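Local coordinates for protein Poly(Beta-D-mannuronate) lyase (Pseudopedobacter saltans, PDB 7O79) that probably cleaves alginate as a poly(beta-D-mannuronate) lyase of polysaccharide lyase family 6, folded as a parallel beta-helix, at residues F161-Y166 / F200-G205. Residues are numbered along the deposited sequence; the frame is centred on the assembly and turned at random.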
loop_
_atom_site.group_PDB
_atom_site.type_symbol
_atom_site.label_atom_id
_atom_site.label_comp_id
_atom_site.label_asym_id
_atom_site.label_seq_id
_atom_site.Cartn_x
_atom_site.Cartn_y
_atom_site.Cartn_z
ATOM N N PHE A 161 -4.174 -11.075 0.827
ATOM C CA PHE A 161 -4.687 -10.354 1.993
ATOM C C PHE A 161 -6.206 -10.475 1.999
ATOM O O PHE A 161 -6.883 -9.909 1.134
ATOM C CB PHE A 161 -4.244 -8.888 1.994
ATOM C CG PHE A 161 -2.758 -8.698 1.793
ATOM C CD1 PHE A 161 -2.213 -8.664 0.519
ATOM C CD2 PHE A 161 -1.911 -8.572 2.890
ATOM C CE1 PHE A 161 -0.849 -8.494 0.323
ATOM C CE2 PHE A 161 -0.539 -8.396 2.709
ATOM C CZ PHE A 161 -0.005 -8.372 1.418
ATOM N N LYS A 162 -6.739 -11.189 2.987
ATOM C CA LYS A 162 -8.114 -11.656 2.958
ATOM C C LYS A 162 -8.826 -11.350 4.269
ATOM O O LYS A 162 -8.279 -11.603 5.345
ATOM C CB LYS A 162 -8.163 -13.160 2.706
ATOM C CG LYS A 162 -9.567 -13.732 2.719
ATOM C CD LYS A 162 -9.548 -15.235 2.533
ATOM C CE LYS A 162 -10.842 -15.735 1.891
ATOM N NZ LYS A 162 -10.914 -17.227 1.914
ATOM N N ASP A 163 -10.065 -10.860 4.163
ATOM C CA ASP A 163 -10.969 -10.690 5.307
ATOM C C ASP A 163 -10.291 -9.922 6.439
ATOM O O ASP A 163 -10.087 -10.428 7.547
ATOM C CB ASP A 163 -11.491 -12.034 5.830
ATOM C CG ASP A 163 -12.241 -12.836 4.783
ATOM O OD1 ASP A 163 -12.903 -12.245 3.908
ATOM O OD2 ASP A 163 -12.193 -14.075 4.860
ATOM N N ILE A 164 -9.927 -8.685 6.134
ATOM C CA ILE A 164 -9.392 -7.804 7.165
ATOM C C ILE A 164 -10.612 -7.029 7.652
ATOM O O ILE A 164 -11.108 -6.147 6.931
ATOM C CB ILE A 164 -8.281 -6.893 6.615
ATOM C CG1 ILE A 164 -7.219 -7.727 5.867
ATOM C CG2 ILE A 164 -7.666 -6.062 7.750
ATOM C CD1 ILE A 164 -6.553 -8.833 6.668
ATOM N N PRO A 165 -11.174 -7.367 8.817
ATOM C CA PRO A 165 -12.481 -6.803 9.188
ATOM C C PRO A 165 -12.472 -5.280 9.264
ATOM O O PRO A 165 -11.496 -4.647 9.673
ATOM C CB PRO A 165 -12.780 -7.446 10.547
ATOM C CG PRO A 165 -11.492 -7.941 11.055
ATOM C CD PRO A 165 -10.642 -8.267 9.851
ATOM N N TYR A 166 -13.586 -4.698 8.834
ATOM C CA TYR A 166 -13.720 -3.256 8.736
ATOM C C TYR A 166 -14.005 -2.633 10.092
ATOM O O TYR A 166 -14.944 -3.043 10.780
ATOM C CB TYR A 166 -14.849 -2.923 7.770
ATOM C CG TYR A 166 -15.287 -1.475 7.774
ATOM C CD1 TYR A 166 -14.379 -0.453 7.499
ATOM C CD2 TYR A 166 -16.624 -1.132 7.992
ATOM C CE1 TYR A 166 -14.774 0.877 7.473
ATOM C CE2 TYR A 166 -17.034 0.193 7.960
ATOM C CZ TYR A 166 -16.110 1.190 7.690
ATOM O OH TYR A 166 -16.507 2.503 7.642
ATOM N N PHE A 200 -6.131 -8.796 -3.027
ATOM C CA PHE A 200 -6.803 -8.298 -1.856
ATOM C C PHE A 200 -8.286 -8.700 -1.965
ATOM O O PHE A 200 -8.899 -8.454 -2.965
ATOM C CB PHE A 200 -6.734 -6.786 -1.751
ATOM C CG PHE A 200 -5.356 -6.218 -1.693
ATOM C CD1 PHE A 200 -4.583 -6.102 -2.821
ATOM C CD2 PHE A 200 -4.866 -5.723 -0.525
ATOM C CE1 PHE A 200 -3.334 -5.550 -2.757
ATOM C CE2 PHE A 200 -3.619 -5.181 -0.460
ATOM C CZ PHE A 200 -2.853 -5.095 -1.570
ATOM N N GLU A 201 -8.828 -9.353 -0.961
ATOM C CA GLU A 201 -10.228 -9.699 -0.958
ATOM C C GLU A 201 -10.856 -9.339 0.367
ATOM O O GLU A 201 -10.548 -9.932 1.349
ATOM C CB GLU A 201 -10.395 -11.162 -1.239
ATOM C CG GLU A 201 -11.824 -11.606 -1.410
ATOM C CD GLU A 201 -11.991 -12.447 -2.631
ATOM O OE1 GLU A 201 -10.976 -12.910 -3.167
ATOM O OE2 GLU A 201 -13.140 -12.648 -3.060
ATOM N N ARG A 202 -11.812 -8.442 0.341
ATOM C CA ARG A 202 -12.429 -7.924 1.547
ATOM C C ARG A 202 -11.383 -7.526 2.596
ATOM O O ARG A 202 -11.548 -7.765 3.749
ATOM C CB ARG A 202 -13.489 -8.879 2.085
ATOM C CG ARG A 202 -14.722 -8.863 1.222
ATOM C CD ARG A 202 -15.478 -10.167 1.190
ATOM N NE ARG A 202 -16.800 -9.972 0.605
ATOM C CZ ARG A 202 -17.169 -10.226 -0.647
ATOM N NH1 ARG A 202 -16.353 -10.725 -1.538
ATOM N NH2 ARG A 202 -18.400 -9.983 -0.999
ATOM N N ALA A 203 -10.318 -6.890 2.142
ATOM C CA ALA A 203 -9.202 -6.460 2.992
ATOM C C ALA A 203 -9.458 -5.063 3.549
ATOM O O ALA A 203 -8.628 -4.154 3.442
ATOM C CB ALA A 203 -7.891 -6.517 2.217
ATOM N N HIS A 204 -10.637 -4.903 4.158
ATOM C CA HIS A 204 -11.148 -3.576 4.499
ATOM C C HIS A 204 -10.194 -2.813 5.400
ATOM O O HIS A 204 -9.772 -1.702 5.068
ATOM C CB HIS A 204 -12.522 -3.680 5.174
ATOM C CG HIS A 204 -13.527 -4.473 4.399
ATOM N ND1 HIS A 204 -13.647 -4.381 3.030
ATOM C CD2 HIS A 204 -14.481 -5.349 4.800
ATOM C CE1 HIS A 204 -14.617 -5.178 2.617
ATOM N NE2 HIS A 204 -15.135 -5.782 3.671
ATOM N N GLY A 205 -9.889 -3.370 6.574
ATOM C CA GLY A 205 -9.155 -2.602 7.568
ATOM C C GLY A 205 -9.917 -1.335 7.911
ATOM O O GLY A 205 -11.112 -1.366 8.218
#
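Phe161 and Phe200 lie side by side on the inward face of two parallel strands; this pair, with Ile164 on Ala203 and Gly205, makes up the buried, tightly packed part of the contact. The ring planes are only 19° apart but slid past each other, so they overlap only slightly: CD1 of Phe161 stands over one face of the Phe200 ring, toward its rim, 3.9 Å from CE2 of Phe200. Phe134 continues this row of rings beyond Phe161, and Phe175 meets Phe161 at a steep angle. The strand register is set by Glu201 N to Phe161 O (2.9 Å) and Asp163 N to Glu201 O (3.0 Å), both nearly straight. Past the strands, both segments turn with positive phi at Asp163 and Arg202, yet pairing persists, Ile164 N reaching Arg202 O by a more bent bond (141° at the hydrogen). Ile164, buried, packs its branches against the second turn: CG1, anti to the carbonyl carbon (chi1 -51°), rests 3.7 Å from Ala203 CA, while CG2 lies 3.7 Å from Gly205 N. An alanine at Ile164 would probably keep the CB contact with Ala203 but open a gap where CG1 and CG2 met Ala203 and Gly205. Gly205 N in turn donates to Ile164 O from above the carbonyl plane. On the outward side the fit is looser: Lys162 and Glu201 extend outward with NZ and OE1 6.7 Å apart, and Asp163 and Arg202 make no ion pair, Arg202 having a long, weak one with Glu250. At the exposed end Tyr166 CB meets His204 CB at 3.6 Å, and Lys229 takes up both residues, bonding His204 ND1 through its backbone N and facing Tyr166 in a cation-pi contact. Parallel pairing carried from strand into turn, with phenylalanines in line on the inner face, is characteristic of successive coils of a right-handed parallel beta-helix, the fold of the chondroitinase B-like lyases.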